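Local coordinates for protein glycoside hydrolase family 81 (Clostridium thermocellum, PDB 6FOP) that probably hydrolyses beta-1,3-glucans such as laminarin, as a family 81 glycoside hydrolase of the cellulosome, at residues Gln161-Phe175 with Asp208-Tyr222. Residues are numbered along the deposited sequence; the frame is centred on the assembly and turned at random.
Sequences QCLGVTINGVNYGLF and DNTVSTLTYYKDYAY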
loop_
_atom_site.group_PDB
_atom_site.type_symbol
_atom_site.label_atom_id
_atom_site.label_comp_id
_atom_site.label_asym_id
_atom_site.label_seq_id
_atom_site.Cartn_x
_atom_site.Cartn_y
_atom_site.Cartn_z
ATOM N N GLN A 161 22.639 -33.235 -10.117
ATOM C CA GLN A 161 21.285 -32.904 -9.661
ATOM C C GLN A 161 20.880 -31.448 -9.907
ATOM O O GLN A 161 19.702 -31.137 -10.141
ATOM C CB GLN A 161 21.204 -33.233 -8.179
ATOM C CG GLN A 161 19.847 -33.000 -7.667
ATOM C CD GLN A 161 19.594 -33.476 -6.292
ATOM O OE1 GLN A 161 20.472 -33.915 -5.560
ATOM N NE2 GLN A 161 18.346 -33.352 -5.911
ATOM N N CYS A 162 21.873 -30.572 -9.852
ATOM C CA CYS A 162 21.684 -29.171 -10.091
ATOM C C CYS A 162 22.725 -28.649 -11.026
ATOM O O CYS A 162 23.793 -29.260 -11.183
ATOM C CB CYS A 162 21.608 -28.380 -8.784
ATOM S SG CYS A 162 23.154 -27.899 -8.015
ATOM N N LEU A 163 22.405 -27.509 -11.644
ATOM C CA LEU A 163 23.364 -26.769 -12.453
ATOM C C LEU A 163 23.474 -25.375 -11.905
ATOM O O LEU A 163 22.475 -24.813 -11.431
ATOM C CB LEU A 163 22.927 -26.671 -13.926
ATOM C CG LEU A 163 22.679 -27.979 -14.672
ATOM C CD1 LEU A 163 22.171 -27.680 -16.071
ATOM C CD2 LEU A 163 23.927 -28.856 -14.740
ATOM N N GLY A 164 24.683 -24.853 -11.927
ATOM C CA GLY A 164 24.918 -23.436 -11.692
ATOM C C GLY A 164 25.206 -22.786 -13.025
ATOM O O GLY A 164 26.121 -23.225 -13.734
ATOM N N VAL A 165 24.401 -21.790 -13.393
ATOM C CA VAL A 165 24.513 -21.147 -14.682
ATOM C C VAL A 165 24.612 -19.639 -14.530
ATOM O O VAL A 165 24.191 -19.067 -13.521
ATOM C CB VAL A 165 23.362 -21.528 -15.644
ATOM C CG1 VAL A 165 23.312 -23.054 -15.810
ATOM C CG2 VAL A 165 22.013 -21.003 -15.173
ATOM N N THR A 166 25.156 -18.994 -15.551
ATOM C CA THR A 166 25.241 -17.543 -15.610
ATOM C C THR A 166 24.731 -17.131 -16.972
ATOM O O THR A 166 25.200 -17.650 -17.982
ATOM C CB THR A 166 26.662 -17.038 -15.395
ATOM O OG1 THR A 166 27.244 -17.674 -14.236
ATOM C CG2 THR A 166 26.666 -15.503 -15.203
ATOM N N ILE A 167 23.758 -16.211 -16.990
ATOM C CA ILE A 167 23.186 -15.667 -18.221
ATOM C C ILE A 167 22.954 -14.184 -18.029
ATOM O O ILE A 167 22.430 -13.801 -16.990
ATOM C CB ILE A 167 21.907 -16.421 -18.636
ATOM C CG1 ILE A 167 21.468 -16.051 -20.050
ATOM C CG2 ILE A 167 20.765 -16.240 -17.654
ATOM C CD1 ILE A 167 22.306 -16.706 -21.113
ATOM N N ASN A 168 23.317 -13.351 -19.001
ATOM C CA ASN A 168 23.187 -11.898 -18.853
ATOM C C ASN A 168 23.857 -11.359 -17.577
ATOM O O ASN A 168 23.385 -10.390 -16.980
ATOM C CB ASN A 168 21.689 -11.491 -18.898
ATOM C CG ASN A 168 21.040 -11.809 -20.236
ATOM O OD1 ASN A 168 21.701 -11.744 -21.273
ATOM N ND2 ASN A 168 19.760 -12.160 -20.227
ATOM N N GLY A 169 24.929 -12.003 -17.124
ATOM C CA GLY A 169 25.625 -11.606 -15.906
ATOM C C GLY A 169 24.942 -11.993 -14.613
ATOM O O GLY A 169 25.427 -11.626 -13.552
ATOM N N VAL A 170 23.846 -12.762 -14.691
ATOM C CA VAL A 170 23.060 -13.153 -13.528
ATOM C C VAL A 170 23.294 -14.644 -13.277
ATOM O O VAL A 170 23.174 -15.463 -14.204
ATOM C CB VAL A 170 21.549 -12.902 -13.761
ATOM C CG1 VAL A 170 20.737 -13.271 -12.527
ATOM C CG2 VAL A 170 21.295 -11.441 -14.122
ATOM N N ASN A 171 23.675 -14.976 -12.045
ATOM C CA ASN A 171 23.872 -16.342 -11.637
ATOM C C ASN A 171 22.583 -16.977 -11.166
ATOM O O ASN A 171 21.833 -16.366 -10.404
ATOM C CB ASN A 171 24.932 -16.400 -10.531
ATOM C CG ASN A 171 26.261 -15.867 -10.990
ATOM O OD1 ASN A 171 26.896 -16.464 -11.854
ATOM N ND2 ASN A 171 26.660 -14.718 -10.470
ATOM N N TYR A 172 22.299 -18.189 -11.663
ATOM C CA TYR A 172 21.152 -18.972 -11.243
ATOM C C TYR A 172 21.544 -20.388 -10.887
ATOM O O TYR A 172 22.478 -20.955 -11.450
ATOM C CB TYR A 172 20.106 -19.070 -12.348
ATOM C CG TYR A 172 19.379 -17.806 -12.687
ATOM C CD1 TYR A 172 18.228 -17.462 -12.012
ATOM C CD2 TYR A 172 19.833 -16.976 -13.712
ATOM C CE1 TYR A 172 17.520 -16.332 -12.367
ATOM C CE2 TYR A 172 19.151 -15.819 -14.059
ATOM C CZ TYR A 172 17.991 -15.505 -13.377
ATOM O OH TYR A 172 17.304 -14.355 -13.703
ATOM N N GLY A 173 20.759 -20.964 -9.979
ATOM C CA GLY A 173 20.760 -22.392 -9.727
ATOM C C GLY A 173 19.532 -22.997 -10.371
ATOM O O GLY A 173 18.443 -22.427 -10.281
ATOM N N LEU A 174 19.719 -24.165 -11.007
ATOM C CA LEU A 174 18.623 -24.966 -11.569
ATOM C C LEU A 174 18.604 -26.261 -10.798
ATOM O O LEU A 174 19.599 -26.993 -10.805
ATOM C CB LEU A 174 18.825 -25.218 -13.052
ATOM C CG LEU A 174 19.145 -24.037 -13.949
ATOM C CD1 LEU A 174 19.386 -24.524 -15.361
ATOM C CD2 LEU A 174 18.031 -22.993 -13.917
ATOM N N PHE A 175 17.508 -26.510 -10.083
ATOM C CA PHE A 175 17.450 -27.601 -9.090
ATOM C C PHE A 175 16.440 -28.647 -9.474
ATOM O O PHE A 175 15.224 -28.410 -9.449
ATOM C CB PHE A 175 17.108 -27.037 -7.705
ATOM C CG PHE A 175 18.041 -25.940 -7.278
ATOM C CD1 PHE A 175 19.333 -26.225 -6.845
ATOM C CD2 PHE A 175 17.627 -24.599 -7.282
ATOM C CE1 PHE A 175 20.200 -25.201 -6.459
ATOM C CE2 PHE A 175 18.498 -23.571 -6.906
ATOM C CZ PHE A 175 19.777 -23.869 -6.465
ATOM N N ASP A 208 26.151 -14.938 -6.237
ATOM C CA ASP A 208 27.522 -15.102 -6.738
ATOM C C ASP A 208 27.596 -16.435 -7.472
ATOM O O ASP A 208 26.617 -17.170 -7.493
ATOM C CB ASP A 208 28.552 -15.005 -5.579
ATOM C CG ASP A 208 28.396 -16.094 -4.549
ATOM O OD1 ASP A 208 28.587 -17.264 -4.918
ATOM O OD2 ASP A 208 28.054 -15.790 -3.370
ATOM N N ASN A 209 28.747 -16.735 -8.076
ATOM C CA ASN A 209 28.949 -17.987 -8.807
ATOM C C ASN A 209 29.847 -18.970 -8.082
ATOM O O ASN A 209 30.429 -19.825 -8.730
ATOM C CB ASN A 209 29.477 -17.730 -10.221
ATOM C CG ASN A 209 30.880 -17.120 -10.259
ATOM O OD1 ASN A 209 31.492 -16.782 -9.236
ATOM N ND2 ASN A 209 31.418 -17.019 -11.472
ATOM N N THR A 210 29.907 -18.908 -6.752
ATOM C CA THR A 210 30.713 -19.864 -6.019
ATOM C C THR A 210 29.925 -21.151 -5.766
ATOM O O THR A 210 28.698 -21.150 -5.600
ATOM C CB THR A 210 31.228 -19.301 -4.680
ATOM O OG1 THR A 210 30.157 -19.145 -3.731
ATOM C CG2 THR A 210 31.959 -17.976 -4.901
ATOM N N VAL A 211 30.685 -22.248 -5.677
ATOM C CA VAL A 211 30.074 -23.540 -5.386
ATOM C C VAL A 211 29.528 -23.555 -3.967
ATOM O O VAL A 211 28.501 -24.134 -3.727
ATOM C CB VAL A 211 31.086 -24.680 -5.640
ATOM C CG1 VAL A 211 30.518 -26.024 -5.205
ATOM C CG2 VAL A 211 31.448 -24.704 -7.115
ATOM N N SER A 212 30.205 -22.901 -3.035
ATOM C CA SER A 212 29.718 -22.811 -1.663
ATOM C C SER A 212 28.300 -22.183 -1.576
ATOM O O SER A 212 27.418 -22.705 -0.905
ATOM C CB SER A 212 30.705 -22.018 -0.795
ATOM O OG SER A 212 30.176 -21.908 0.515
ATOM N N THR A 213 28.100 -21.084 -2.297
ATOM C CA THR A 213 26.799 -20.451 -2.353
ATOM C C THR A 213 25.767 -21.346 -3.001
ATOM O O THR A 213 24.665 -21.510 -2.463
ATOM C CB THR A 213 26.901 -19.095 -3.039
ATOM O OG1 THR A 213 27.739 -18.256 -2.231
ATOM C CG2 THR A 213 25.524 -18.444 -3.234
ATOM N N LEU A 214 26.123 -21.964 -4.115
ATOM C CA LEU A 214 25.196 -22.861 -4.803
ATOM C C LEU A 214 24.777 -24.009 -3.897
ATOM O O LEU A 214 23.608 -24.381 -3.874
ATOM C CB LEU A 214 25.841 -23.387 -6.072
ATOM C CG LEU A 214 25.013 -24.351 -6.913
ATOM C CD1 LEU A 214 23.736 -23.692 -7.437
ATOM C CD2 LEU A 214 25.860 -24.861 -8.068
ATOM N N THR A 215 25.719 -24.539 -3.115
ATOM C CA THR A 215 25.419 -25.638 -2.191
ATOM C C THR A 215 24.389 -25.197 -1.154
ATOM O O THR A 215 23.471 -25.940 -0.824
ATOM C CB THR A 215 26.712 -26.109 -1.493
ATOM O OG1 THR A 215 27.662 -26.532 -2.486
ATOM C CG2 THR A 215 26.446 -27.235 -0.560
ATOM N N TYR A 216 24.540 -23.983 -0.630
ATOM C CA TYR A 216 23.594 -23.467 0.369
ATOM C C TYR A 216 22.204 -23.292 -0.230
ATOM O O TYR A 216 21.203 -23.710 0.367
ATOM C CB TYR A 216 24.102 -22.140 0.907
ATOM C CG TYR A 216 23.221 -21.621 2.034
ATOM C CD1 TYR A 216 23.351 -22.122 3.333
ATOM C CD2 TYR A 216 22.230 -20.666 1.797
ATOM C CE1 TYR A 216 22.533 -21.685 4.358
ATOM C CE2 TYR A 216 21.422 -20.210 2.836
ATOM C CZ TYR A 216 21.583 -20.708 4.102
ATOM O OH TYR A 216 20.751 -20.253 5.103
ATOM N N TYR A 217 22.121 -22.711 -1.412
ATOM C CA TYR A 217 20.821 -22.553 -2.090
ATOM C C TYR A 217 20.207 -23.907 -2.452
ATOM O O TYR A 217 19.009 -24.089 -2.313
ATOM C CB TYR A 217 20.922 -21.613 -3.268
ATOM C CG TYR A 217 20.906 -20.143 -2.863
ATOM C CD1 TYR A 217 21.966 -19.573 -2.171
ATOM C CD2 TYR A 217 19.819 -19.332 -3.176
ATOM C CE1 TYR A 217 21.948 -18.232 -1.814
ATOM C CE2 TYR A 217 19.792 -17.997 -2.820
ATOM C CZ TYR A 217 20.858 -17.464 -2.140
ATOM O OH TYR A 217 20.847 -16.132 -1.782
ATOM N N LYS A 218 21.028 -24.883 -2.855
ATOM C CA LYS A 218 20.530 -26.234 -3.087
ATOM C C LYS A 218 19.930 -26.831 -1.833
ATOM O O LYS A 218 18.919 -27.523 -1.906
ATOM C CB LYS A 218 21.637 -27.125 -3.654
ATOM C CG LYS A 218 21.158 -28.527 -3.976
ATOM C CD LYS A 218 22.288 -29.424 -4.438
ATOM C CE LYS A 218 21.741 -30.829 -4.686
ATOM N NZ LYS A 218 22.791 -31.856 -4.887
ATOM N N ASP A 219 20.542 -26.556 -0.674
ATOM C CA ASP A 219 20.025 -27.094 0.573
ATOM C C ASP A 219 18.554 -26.778 0.807
ATOM O O ASP A 219 17.859 -27.574 1.429
ATOM C CB ASP A 219 20.802 -26.573 1.786
ATOM C CG ASP A 219 22.175 -27.178 1.942
ATOM O OD1 ASP A 219 22.424 -28.278 1.437
ATOM O OD2 ASP A 219 23.007 -26.535 2.643
ATOM N N TYR A 220 18.103 -25.605 0.371
ATOM C CA TYR A 220 16.695 -25.196 0.573
ATOM C C TYR A 220 15.858 -25.169 -0.701
ATOM O O TYR A 220 14.690 -24.826 -0.671
ATOM C CB TYR A 220 16.645 -23.847 1.319
ATOM C CG TYR A 220 17.344 -23.948 2.650
ATOM C CD1 TYR A 220 16.735 -24.584 3.732
ATOM C CD2 TYR A 220 18.679 -23.532 2.793
ATOM C CE1 TYR A 220 17.388 -24.715 4.945
ATOM C CE2 TYR A 220 19.337 -23.677 3.990
ATOM C CZ TYR A 220 18.689 -24.277 5.058
ATOM O OH TYR A 220 19.345 -24.414 6.229
ATOM N N ALA A 221 16.418 -25.646 -1.820
ATOM C CA ALA A 221 15.731 -25.572 -3.121
ATOM C C ALA A 221 14.509 -26.453 -3.229
ATOM O O ALA A 221 13.654 -26.238 -4.109
ATOM C CB ALA A 221 16.692 -25.882 -4.279
ATOM N N TYR A 222 14.429 -27.468 -2.376
ATOM C CA TYR A 222 13.345 -28.420 -2.404
ATOM C C TYR A 222 12.305 -28.193 -1.335
ATOM O O TYR A 222 11.436 -29.030 -1.140
ATOM C CB TYR A 222 13.898 -29.878 -2.439
ATOM C CG TYR A 222 14.933 -30.037 -3.536
ATOM C CD1 TYR A 222 14.546 -30.060 -4.863
ATOM C CD2 TYR A 222 16.278 -30.041 -3.254
ATOM C CE1 TYR A 222 15.485 -30.135 -5.895
ATOM C CE2 TYR A 222 17.237 -30.130 -4.273
ATOM C CZ TYR A 222 16.833 -30.200 -5.592
ATOM O OH TYR A 222 17.785 -30.278 -6.587
HETATM O O HOH W 1 29.995 -17.806 -14.129
#
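Helix 211-220 packs across one face of the antiparallel hairpin formed by strands 162-167 and 170-175, with 9.4 Å between the axes of the helix and the second strand. F175 and A221 meet at the heart of the contact: the A221 methyl lies over one face of the F175 ring in a CH-pi contact, CB standing 3.5 Å from the ring centroid. With CG anti to the carbonyl carbon (chi1 -54°), the ring is directed at the helix, CE1 coming 3.5 Å from K218 CA. Y222 brings its hydroxyl to the edge of the same ring, OH 3.5 Å from F175 CB. One turn before K218, L214 spreads its two methyls over the hairpin, CD1 against G173 CA and the F175 ring, CD2 4.0 Å from G164 CA. The two glycines give this leucine room to approach the backbone, while C162 SG touches both L214 CD2 and the aliphatic part of K218.

K218 runs out fully extended and crosses Q161 at about a right angle, donating from NZ to OE1 (3.2 Å) from above the amide plane. The other end of that amide, NE2, bonds to E253 and to the backbone O of A176. At the far end of the contact, N171 OD1 accepts from T166 OG1 at 2.7 Å and packs against N209 CB; a water bridges T166 OG1 to N209 ND2. Just beyond, D208 forms an Asx turn, its OD1 accepting from T210 N, and T210 N-caps the helix through OG1.

Within the eight-stranded antiparallel sheet, the hairpin lies between strands 152-155 and 200-206; Y155 of the former also touches C162 and L214, and Y133 of strand 133-139 bonds to Y217 O and packs against A221.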